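Local coordinates for specific mitochondrial acyl carrier protein (Toxoplasma, PDB 3CE7) that is probably an acyl carrier protein of mitochondrial fatty acid synthesis, belonging to a family whose members carry acyl chains on a phosphopantetheine arm, at residues 22-27 / 84-89; 53-56 / 62-65; 66-69 / 73-76. All blocks are in the same frame, centred on the assembly; numbering follows the deposited sequence.

Contact 1. Residues 22-27 / 84-89; sequences NYIVGM and QTLQEI
In Ile24, CG1 lies beside the backbone N (chi1 -74°), which turns the CG2 methyl toward Leu86, whose own CG stands anti to its carbonyl carbon (chi1 -64°) and points both methyls at helix 17-29. The Ile24 and Leu86 side chains run antiparallel alongside one another, and Ile24 CG2 rests 3.8 Å from Leu86 CD2, with Leu86 CB slightly farther off. The other Leu86 methyl, CD1, lies over the Val25 backbone, 4.0 Å from Val25 CA and 4.1 Å from Val25 CG2; the Val25 and Leu86 side chains meet nearly at right angles. One turn farther along helix 86-98, Ile89 CG2 meets the far end of Ile24, CD1, at 4.3 Å.

The start of helix 86-98 is fixed by a capping box: Glu88 N donates to Thr85 OG1 (3.3 Å), while Glu88 OE1 accepts from Thr85 N and, at 2.7 Å and almost straight, from Gln84 N. Where Ile24 and Val25 meet Leu86 and Ile89 the contact is purely apolar and depends on methyl packing and exclusion of water; beside it, Gln87 NE2 bonds Thr21 OG1 and Asp91 OD1, adding a polar link between the helices.

Contact 2. Residues 53-56 / 62-65; sequences RLWD and EFVL
Trp55 lays the outer edge of its six-membered ring against Phe63, with CZ2 3.9 Å from Phe63 CB and CH2 4.0 Å from Phe63 CG. Phe63 CB sits at the indole edge, close to the indole plane. The two rings form an offset edge-to-face pair: the Trp55 edge is directed toward the Phe63 face, the centroids are 5.9 Å apart and the planes make an angle of 67°. Both side chains take the same first torsion, with CG anti to the backbone N (chi1 -177° in Trp55 and -167° in Phe63). In Trp55 this carries the indole from the loop in toward the helix, bridging backbones whose nearest CA atoms, those of Trp55 and Phe63, are 10.6 Å apart.

The indole is also held at its polar edge, where NE1 is hydrogen-bonded to Thr60 OG1 on helix 57-71. Phe31 meets both rings, edge-to-face in the case of Phe63. Next to Trp55, the loop is drawn together by a salt bridge between Arg53 NH1 and Asp56 OD2 at 2.7 Å. The arrangement is an aromatic cluster in the core of an acyl-carrier helical bundle, where the long loop that follows helix 17-29 folds back onto helix 57-71 just before entering it. Asp56 caps this helix, which in acyl carrier proteins begins at the phosphopantetheine attachment motif and probably corresponds to it here.

Contact 3. Residues 66-69 / 73-76; sequences DVEE and VTVP
Glu68 leaves helix 57-71 with its CB 3.3 Å from Val73 O, the carbonyl oxygen that also receives a CA-H...O contact from Glu68 CA. The next carbon, CG, stays against the same oxygen at 3.2 Å and lies 3.9 Å from Val75 CG2, touching the carbonyl oxygen on one side and the methyl at about a right angle to it. With CG beside the backbone N (chi1 -74°) and the chain extended beyond it (chi2 177°), the carboxylate is carried along the loop as far as Val75. There CD stands 3.8 Å from Val75 N, and OE2 accepts the hydrogen bond from that N at 2.8 Å, nearly straight at 168°. The lone pair used is the anti one, directed away from OE1. OE2 also has Val75 CB 3.7 Å away.

Deeper in, Val73 CG2 approaches Val67 O loosely, while Val73 touches Glu96 and Arg97, and Val75 touches Phe92, of helix 86-98. Val67 touches Val93 of that helix. The valines thus face the core as Glu68 runs along the loop beside them. The chemistry is that of a carboxylate satisfying an amide of a segment without regular structure: one short, nearly straight bond, probably strengthened by the carboxylate charge, holds the loop at Val75, and the carbon chain lies against the Val73 carbonyl, with one methyl contact at CG.

From the N terminus, helix 17-29 supplies the first half of contact 1, whose partner comes only at the start of helix 86-98; this long closure encloses both other contacts. Within it, contact 2 folds the incoming loop against the first turns of helix 57-71, and contact 3 closes the turn at its exit, where 66-69 follows directly on 62-65. These two inner closures succeed each other without crossing. Phe63 joins contact 2 to contact 1 by packing on Ile24, Met27, Leu86 and Ile89; Val67 joins contact 3 to Met27 and Ile89, and Val64 meets Val75. Together they tie three long helices and two connecting loops into one core.

Contact 1. Residues 22-27 / 84-89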
ATOM      1  N   ASN A  22      -5.725   6.135   5.283  1.00 15.44           N
ATOM      2  CA  ASN A  22      -7.117   5.740   5.046  1.00 16.10           C
ATOM      3  C   ASN A  22      -7.361   5.370   3.580  1.00 16.28           C
ATOM      4  O   ASN A  22      -7.993   4.352   3.288  1.00 16.67           O
ATOM      5  CB  ASN A  22      -8.088   6.837   5.517  1.00 16.31           C
ATOM      6  CG  ASN A  22      -8.252   6.857   7.030  1.00 17.26           C
ATOM      7  OD1 ASN A  22      -8.022   5.849   7.694  1.00 19.36           O
ATOM      8  ND2 ASN A  22      -8.643   8.010   7.581  1.00 19.99           N
ATOM      9  N   TYR A  23      -6.828   6.173   2.656  1.00 16.99           N
ATOM     10  CA  TYR A  23      -7.004   5.920   1.235  1.00 17.70           C
ATOM     11  C   TYR A  23      -6.369   4.596   0.816  1.00 17.20           C
ATOM     12  O   TYR A  23      -6.972   3.783   0.090  1.00 17.06           O
ATOM     13  CB  TYR A  23      -6.414   7.069   0.409  1.00 18.47           C
ATOM     14  CG  TYR A  23      -7.041   7.151  -0.958  1.00 20.97           C
ATOM     15  CD1 TYR A  23      -8.220   7.873  -1.148  1.00 23.10           C
ATOM     16  CD2 TYR A  23      -6.487   6.477  -2.045  1.00 23.42           C
ATOM     17  CE1 TYR A  23      -8.828   7.941  -2.389  1.00 24.48           C
ATOM     18  CE2 TYR A  23      -7.094   6.543  -3.306  1.00 23.83           C
ATOM     19  CZ  TYR A  23      -8.265   7.276  -3.457  1.00 24.02           C
ATOM     20  OH  TYR A  23      -8.896   7.366  -4.688  1.00 26.15           O
ATOM     21  N   ILE A  24      -5.150   4.372   1.293  1.00 16.38           N
ATOM     22  CA  ILE A  24      -4.389   3.184   0.933  1.00 17.01           C
ATOM     23  C   ILE A  24      -5.032   1.913   1.502  1.00 16.27           C
ATOM     24  O   ILE A  24      -5.056   0.885   0.835  1.00 17.02           O
ATOM     25  CB  ILE A  24      -2.908   3.359   1.319  1.00 17.16           C
ATOM     26  CG1 ILE A  24      -2.260   4.328   0.319  1.00 18.15           C
ATOM     27  CG2 ILE A  24      -2.182   2.014   1.402  1.00 17.97           C
ATOM     28  CD1 ILE A  24      -0.806   4.664   0.565  1.00 19.78           C
ATOM     29  N   VAL A  25      -5.585   2.000   2.711  1.00 16.20           N
ATOM     30  CA  VAL A  25      -6.374   0.887   3.262  1.00 16.27           C
ATOM     31  C   VAL A  25      -7.536   0.547   2.318  1.00 16.39           C
ATOM     32  O   VAL A  25      -7.728  -0.622   1.970  1.00 17.17           O
ATOM     33  CB  VAL A  25      -6.881   1.178   4.696  1.00 16.71           C
ATOM     34  CG1 VAL A  25      -7.903   0.115   5.160  1.00 17.19           C
ATOM     35  CG2 VAL A  25      -5.705   1.217   5.658  1.00 16.78           C
ATOM     36  N   GLY A  26      -8.260   1.571   1.871  1.00 16.69           N
ATOM     37  CA  GLY A  26      -9.360   1.386   0.909  1.00 17.02           C
ATOM     38  C   GLY A  26      -8.921   0.738  -0.393  1.00 17.45           C
ATOM     39  O   GLY A  26      -9.611  -0.147  -0.927  1.00 17.92           O
ATOM     40  N   MET A  27      -7.772   1.165  -0.907  1.00 17.84           N
ATOM     41  CA  MET A  27      -7.217   0.582  -2.134  1.00 17.99           C
ATOM     42  C   MET A  27      -6.904  -0.897  -1.937  1.00 18.20           C
ATOM     43  O   MET A  27      -7.177  -1.725  -2.815  1.00 17.97           O
ATOM     44  CB  MET A  27      -5.925   1.291  -2.533  1.00 18.88           C
ATOM     45  CG  MET A  27      -6.113   2.709  -3.015  1.00 19.06           C
ATOM     46  SD  MET A  27      -4.526   3.513  -3.310  1.00 19.12           S
ATOM     47  CE  MET A  27      -3.776   2.451  -4.528  1.00 20.67           C
ATOM     48  N   GLN A  84       6.206  -4.536   4.072  1.00 18.42           N
ATOM     49  CA  GLN A  84       5.456  -5.605   4.730  1.00 18.48           C
ATOM     50  C   GLN A  84       4.051  -5.195   5.172  1.00 18.13           C
ATOM     51  O   GLN A  84       3.183  -6.055   5.353  1.00 18.36           O
ATOM     52  CB  GLN A  84       6.227  -6.162   5.924  1.00 18.74           C
ATOM     53  CG  GLN A  84       7.512  -6.857   5.549  1.00 21.90           C
ATOM     54  CD  GLN A  84       8.225  -7.371   6.769  1.00 26.44           C
ATOM     55  OE1 GLN A  84       8.935  -6.625   7.454  1.00 28.65           O
ATOM     56  NE2 GLN A  84       8.032  -8.654   7.066  1.00 28.60           N
ATOM     57  N   THR A  85       3.830  -3.889   5.349  1.00 17.32           N
ATOM     58  CA  THR A  85       2.530  -3.380   5.815  1.00 16.99           C
ATOM     59  C   THR A  85       2.082  -2.155   5.025  1.00 16.25           C
ATOM     60  O   THR A  85       2.904  -1.466   4.388  1.00 16.61           O
ATOM     61  CB  THR A  85       2.560  -2.953   7.306  1.00 17.15           C
ATOM     62  OG1 THR A  85       3.322  -1.738   7.450  1.00 17.54           O
ATOM     63  CG2 THR A  85       3.136  -4.063   8.196  1.00 18.19           C
ATOM     64  N   LEU A  86       0.781  -1.879   5.068  1.00 15.66           N
ATOM     65  CA  LEU A  86       0.255  -0.676   4.413  1.00 15.53           C
ATOM     66  C   LEU A  86       0.749   0.609   5.073  1.00 15.16           C
ATOM     67  O   LEU A  86       0.921   1.617   4.393  1.00 15.74           O
ATOM     68  CB  LEU A  86      -1.269  -0.665   4.414  1.00 15.89           C
ATOM     69  CG  LEU A  86      -1.936  -1.781   3.619  1.00 15.58           C
ATOM     70  CD1 LEU A  86      -3.411  -1.657   3.864  1.00 15.83           C
ATOM     71  CD2 LEU A  86      -1.585  -1.699   2.115  1.00 15.79           C
ATOM     72  N   GLN A  87       0.971   0.586   6.389  1.00 15.54           N
ATOM     73  CA  GLN A  87       1.484   1.781   7.043  1.00 16.33           C
ATOM     74  C   GLN A  87       2.817   2.197   6.436  1.00 15.78           C
ATOM     75  O   GLN A  87       3.071   3.392   6.247  1.00 16.28           O
ATOM     76  CB  GLN A  87       1.647   1.591   8.552  1.00 16.42           C
ATOM     77  CG  GLN A  87       1.952   2.896   9.258  1.00 20.27           C
ATOM     78  CD  GLN A  87       0.781   3.843   9.197  1.00 24.22           C
ATOM     79  OE1 GLN A  87      -0.241   3.622   9.859  1.00 26.85           O
ATOM     80  NE2 GLN A  87       0.901   4.891   8.376  1.00 25.63           N
ATOM     81  N   GLU A  88       3.667   1.221   6.131  1.00 16.09           N
ATOM     82  CA  GLU A  88       4.963   1.518   5.516  1.00 15.70           C
ATOM     83  C   GLU A  88       4.797   2.181   4.149  1.00 15.71           C
ATOM     84  O   GLU A  88       5.534   3.104   3.796  1.00 15.35           O
ATOM     85  CB  GLU A  88       5.770   0.234   5.375  1.00 16.32           C
ATOM     86  CG  GLU A  88       6.266  -0.313   6.716  1.00 16.94           C
ATOM     87  CD  GLU A  88       6.848  -1.705   6.594  1.00 19.24           C
ATOM     88  OE1 GLU A  88       6.554  -2.381   5.591  1.00 19.29           O
ATOM     89  OE2 GLU A  88       7.592  -2.136   7.507  1.00 22.81           O
ATOM     90  N   ILE A  89       3.825   1.690   3.380  1.00 15.80           N
ATOM     91  CA  ILE A  89       3.578   2.231   2.052  1.00 15.99           C
ATOM     92  C   ILE A  89       3.075   3.671   2.160  1.00 16.18           C
ATOM     93  O   ILE A  89       3.597   4.571   1.472  1.00 16.77           O
ATOM     94  CB  ILE A  89       2.622   1.351   1.233  1.00 15.75           C
ATOM     95  CG1 ILE A  89       3.204  -0.066   1.132  1.00 17.11           C
ATOM     96  CG2 ILE A  89       2.440   1.952  -0.180  1.00 15.74           C
ATOM     97  CD1 ILE A  89       2.361  -1.058   0.332  1.00 16.83           C
TER

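Contact 2. Residues 53-56 / 62-65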
ATOM      1  N   ARG A  53      -6.033 -17.103  -2.057  1.00 32.86           N
ATOM      2  CA  ARG A  53      -4.667 -17.454  -1.704  1.00 31.42           C
ATOM      3  C   ARG A  53      -4.144 -16.298  -0.857  1.00 29.86           C
ATOM      4  O   ARG A  53      -4.739 -15.215  -0.855  1.00 29.91           O
ATOM      5  CB  ARG A  53      -3.797 -17.641  -2.957  1.00 31.53           C
ATOM      6  CG  ARG A  53      -3.587 -16.377  -3.788  1.00 32.60           C
ATOM      7  CD  ARG A  53      -2.882 -16.676  -5.103  0.50 32.43           C
ATOM      8  NE  ARG A  53      -1.430 -16.789  -4.948  0.50 34.38           N
ATOM      9  CZ  ARG A  53      -0.617 -17.336  -5.850  0.50 35.21           C
ATOM     10  NH1 ARG A  53       0.691 -17.391  -5.620  0.50 35.73           N
ATOM     11  NH2 ARG A  53      -1.103 -17.835  -6.981  0.50 35.16           N
ATOM     12  N   LEU A  54      -3.049 -16.517  -0.142  1.00 28.25           N
ATOM     13  CA  LEU A  54      -2.437 -15.435   0.618  1.00 26.52           C
ATOM     14  C   LEU A  54      -1.705 -14.456  -0.303  1.00 25.09           C
ATOM     15  O   LEU A  54      -1.110 -14.846  -1.313  1.00 24.44           O
ATOM     16  CB  LEU A  54      -1.501 -15.974   1.702  1.00 27.58           C
ATOM     17  CG  LEU A  54      -2.163 -16.846   2.780  1.00 27.92           C
ATOM     18  CD1 LEU A  54      -1.136 -17.304   3.796  1.00 29.33           C
ATOM     19  CD2 LEU A  54      -3.312 -16.127   3.480  1.00 29.70           C
ATOM     20  N   TRP A  55      -1.777 -13.183   0.059  1.00 23.26           N
ATOM     21  CA  TRP A  55      -1.052 -12.109  -0.609  1.00 22.18           C
ATOM     22  C   TRP A  55       0.416 -12.484  -0.791  1.00 21.77           C
ATOM     23  O   TRP A  55       1.055 -12.975   0.143  1.00 22.22           O
ATOM     24  CB  TRP A  55      -1.152 -10.877   0.284  1.00 21.49           C
ATOM     25  CG  TRP A  55      -0.537  -9.607  -0.236  1.00 20.93           C
ATOM     26  CD1 TRP A  55       0.792  -9.324  -0.395  1.00 21.06           C
ATOM     27  CD2 TRP A  55      -1.252  -8.433  -0.619  1.00 21.09           C
ATOM     28  NE1 TRP A  55       0.948  -8.032  -0.877  1.00 19.91           N
ATOM     29  CE2 TRP A  55      -0.292  -7.463  -1.011  1.00 21.15           C
ATOM     30  CE3 TRP A  55      -2.614  -8.099  -0.661  1.00 20.30           C
ATOM     31  CZ2 TRP A  55      -0.655  -6.183  -1.463  1.00 19.83           C
ATOM     32  CZ3 TRP A  55      -2.978  -6.821  -1.116  1.00 20.89           C
ATOM     33  CH2 TRP A  55      -1.994  -5.881  -1.506  1.00 20.49           C
ATOM     34  N   ASP A  56       0.956 -12.260  -1.988  1.00 21.17           N
ATOM     35  CA  ASP A  56       2.351 -12.605  -2.260  1.00 21.69           C
ATOM     36  C   ASP A  56       3.110 -11.471  -2.964  1.00 21.13           C
ATOM     37  O   ASP A  56       2.586 -10.355  -3.079  1.00 20.48           O
ATOM     38  CB  ASP A  56       2.437 -13.928  -3.046  1.00 22.34           C
ATOM     39  CG  ASP A  56       1.758 -13.859  -4.409  1.00 25.17           C
ATOM     40  OD1 ASP A  56       1.422 -12.750  -4.871  1.00 24.16           O
ATOM     41  OD2 ASP A  56       1.573 -14.935  -5.036  1.00 28.84           O
ATOM     42  N   GLU A  62       1.978  -5.284  -7.872  1.00 18.04           N
ATOM     43  CA  GLU A  62       0.765  -4.677  -8.438  1.00 18.13           C
ATOM     44  C   GLU A  62       0.252  -3.503  -7.608  1.00 18.16           C
ATOM     45  O   GLU A  62      -0.141  -2.453  -8.143  1.00 18.78           O
ATOM     46  CB  GLU A  62      -0.321  -5.736  -8.575  1.00 18.20           C
ATOM     47  CG  GLU A  62      -0.001  -6.780  -9.631  1.00 19.19           C
ATOM     48  CD  GLU A  62      -0.964  -7.946  -9.637  1.00 21.21           C
ATOM     49  OE1 GLU A  62      -1.650  -8.183  -8.612  1.00 22.58           O
ATOM     50  OE2 GLU A  62      -1.007  -8.651 -10.670  1.00 19.45           O
ATOM     51  N   PHE A  63       0.263  -3.683  -6.289  1.00 17.44           N
ATOM     52  CA  PHE A  63      -0.227  -2.645  -5.387  1.00 16.99           C
ATOM     53  C   PHE A  63       0.662  -1.404  -5.432  1.00 17.36           C
ATOM     54  O   PHE A  63       0.167  -0.279  -5.476  1.00 17.69           O
ATOM     55  CB  PHE A  63      -0.351  -3.161  -3.952  1.00 17.35           C
ATOM     56  CG  PHE A  63      -1.128  -2.250  -3.064  1.00 16.48           C
ATOM     57  CD1 PHE A  63      -2.519  -2.163  -3.177  1.00 16.64           C
ATOM     58  CD2 PHE A  63      -0.480  -1.457  -2.118  1.00 17.21           C
ATOM     59  CE1 PHE A  63      -3.259  -1.295  -2.378  1.00 16.66           C
ATOM     60  CE2 PHE A  63      -1.219  -0.590  -1.303  1.00 17.19           C
ATOM     61  CZ  PHE A  63      -2.610  -0.501  -1.437  1.00 16.51           C
ATOM     62  N   VAL A  64       1.972  -1.616  -5.458  1.00 17.50           N
ATOM     63  CA  VAL A  64       2.917  -0.509  -5.577  1.00 18.35           C
ATOM     64  C   VAL A  64       2.684   0.271  -6.875  1.00 18.24           C
ATOM     65  O   VAL A  64       2.687   1.495  -6.865  1.00 18.55           O
ATOM     66  CB  VAL A  64       4.369  -1.011  -5.487  1.00 18.13           C
ATOM     67  CG1 VAL A  64       5.356   0.049  -5.965  1.00 20.06           C
ATOM     68  CG2 VAL A  64       4.688  -1.456  -4.054  1.00 19.04           C
ATOM     69  N   LEU A  65       2.467  -0.435  -7.985  1.00 18.53           N
ATOM     70  CA  LEU A  65       2.168   0.251  -9.247  1.00 19.26           C
ATOM     71  C   LEU A  65       0.906   1.106  -9.133  1.00 19.16           C
ATOM     72  O   LEU A  65       0.878   2.265  -9.579  1.00 19.50           O
ATOM     73  CB  LEU A  65       2.049  -0.759 -10.394  1.00 19.72           C
ATOM     74  CG  LEU A  65       3.408  -1.274 -10.882  1.00 21.63           C
ATOM     75  CD1 LEU A  65       3.288  -2.584 -11.644  1.00 24.52           C
ATOM     76  CD2 LEU A  65       4.159  -0.236 -11.734  1.00 23.86           C
TER

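Contact 3. Residues 66-69 / 73-76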
ATOM      1  N   ASP A  66      -0.128   0.550  -8.506  1.00 18.58           N
ATOM      2  CA  ASP A  66      -1.378   1.275  -8.277  1.00 19.18           C
ATOM      3  C   ASP A  66      -1.134   2.551  -7.466  1.00 18.99           C
ATOM      4  O   ASP A  66      -1.696   3.614  -7.756  1.00 19.34           O
ATOM      5  CB  ASP A  66      -2.378   0.393  -7.522  1.00 19.22           C
ATOM      6  CG  ASP A  66      -2.976  -0.710  -8.387  1.00 20.87           C
ATOM      7  OD1 ASP A  66      -2.609  -0.850  -9.578  1.00 22.19           O
ATOM      8  OD2 ASP A  66      -3.830  -1.439  -7.849  1.00 22.84           O
ATOM      9  N   VAL A  67      -0.311   2.426  -6.427  1.00 18.67           N
ATOM     10  CA  VAL A  67       0.032   3.553  -5.557  1.00 18.54           C
ATOM     11  C   VAL A  67       0.844   4.612  -6.298  1.00 19.35           C
ATOM     12  O   VAL A  67       0.597   5.814  -6.146  1.00 19.32           O
ATOM     13  CB  VAL A  67       0.793   3.073  -4.295  1.00 18.64           C
ATOM     14  CG1 VAL A  67       1.411   4.262  -3.534  1.00 19.11           C
ATOM     15  CG2 VAL A  67      -0.139   2.282  -3.413  1.00 17.66           C
ATOM     16  N   GLU A  68       1.803   4.163  -7.106  1.00 19.49           N
ATOM     17  CA  GLU A  68       2.608   5.071  -7.921  1.00 20.70           C
ATOM     18  C   GLU A  68       1.722   5.879  -8.858  1.00 21.16           C
ATOM     19  O   GLU A  68       1.949   7.078  -9.053  1.00 21.30           O
ATOM     20  CB  GLU A  68       3.640   4.288  -8.723  1.00 20.68           C
ATOM     21  CG  GLU A  68       4.802   3.773  -7.880  1.00 20.89           C
ATOM     22  CD  GLU A  68       5.783   2.929  -8.672  1.00 22.56           C
ATOM     23  OE1 GLU A  68       5.336   2.096  -9.493  1.00 26.70           O
ATOM     24  OE2 GLU A  68       6.998   3.085  -8.466  1.00 23.02           O
ATOM     25  N   GLU A  69       0.719   5.213  -9.433  1.00 21.33           N
ATOM     26  CA  GLU A  69      -0.205   5.857 -10.375  1.00 22.30           C
ATOM     27  C   GLU A  69      -1.045   6.942  -9.715  1.00 22.59           C
ATOM     28  O   GLU A  69      -1.190   8.044 -10.253  1.00 23.81           O
ATOM     29  CB  GLU A  69      -1.111   4.807 -11.036  1.00 22.03           C
ATOM     30  CG  GLU A  69      -0.397   3.955 -12.071  1.00 22.78           C
ATOM     31  CD  GLU A  69      -1.221   2.761 -12.544  1.00 23.44           C
ATOM     32  OE1 GLU A  69      -2.323   2.516 -12.005  1.00 23.52           O
ATOM     33  OE2 GLU A  69      -0.748   2.069 -13.463  1.00 26.19           O
ATOM     34  N   VAL A  73       4.298   9.044  -7.187  1.00 22.57           N
ATOM     35  CA  VAL A  73       5.584   8.800  -6.539  1.00 22.53           C
ATOM     36  C   VAL A  73       6.272   7.652  -7.266  1.00 22.73           C
ATOM     37  O   VAL A  73       5.609   6.871  -7.949  1.00 22.78           O
ATOM     38  CB  VAL A  73       5.445   8.474  -5.028  1.00 22.54           C
ATOM     39  CG1 VAL A  73       4.857   9.660  -4.282  1.00 21.81           C
ATOM     40  CG2 VAL A  73       4.622   7.204  -4.799  1.00 22.48           C
ATOM     41  N   THR A  74       7.594   7.576  -7.129  1.00 22.75           N
ATOM     42  CA  THR A  74       8.377   6.461  -7.656  1.00 23.18           C
ATOM     43  C   THR A  74       8.879   5.636  -6.484  1.00 22.88           C
ATOM     44  O   THR A  74       9.559   6.158  -5.597  1.00 22.67           O
ATOM     45  CB  THR A  74       9.585   6.944  -8.488  1.00 23.62           C
ATOM     46  OG1 THR A  74       9.108   7.718  -9.592  1.00 25.83           O
ATOM     47  CG2 THR A  74      10.385   5.763  -9.013  1.00 24.60           C
ATOM     48  N   VAL A  75       8.532   4.351  -6.494  1.00 22.64           N
ATOM     49  CA  VAL A  75       9.003   3.424  -5.477  1.00 22.43           C
ATOM     50  C   VAL A  75      10.112   2.571  -6.095  1.00 23.19           C
ATOM     51  O   VAL A  75       9.837   1.752  -6.971  1.00 23.15           O
ATOM     52  CB  VAL A  75       7.862   2.521  -4.959  1.00 22.17           C
ATOM     53  CG1 VAL A  75       8.358   1.613  -3.835  1.00 23.05           C
ATOM     54  CG2 VAL A  75       6.680   3.373  -4.489  1.00 21.98           C
ATOM     55  N   PRO A  76      11.363   2.773  -5.651  1.00 23.70           N
ATOM     56  CA  PRO A  76      12.469   1.910  -6.094  1.00 24.27           C
ATOM     57  C   PRO A  76      12.251   0.446  -5.710  1.00 25.25           C
ATOM     58  O   PRO A  76      11.605   0.156  -4.702  1.00 24.77           O
ATOM     59  CB  PRO A  76      13.681   2.470  -5.348  1.00 24.54           C
ATOM     60  CG  PRO A  76      13.293   3.852  -4.933  1.00 24.69           C
ATOM     61  CD  PRO A  76      11.819   3.833  -4.732  1.00 23.82           C
TER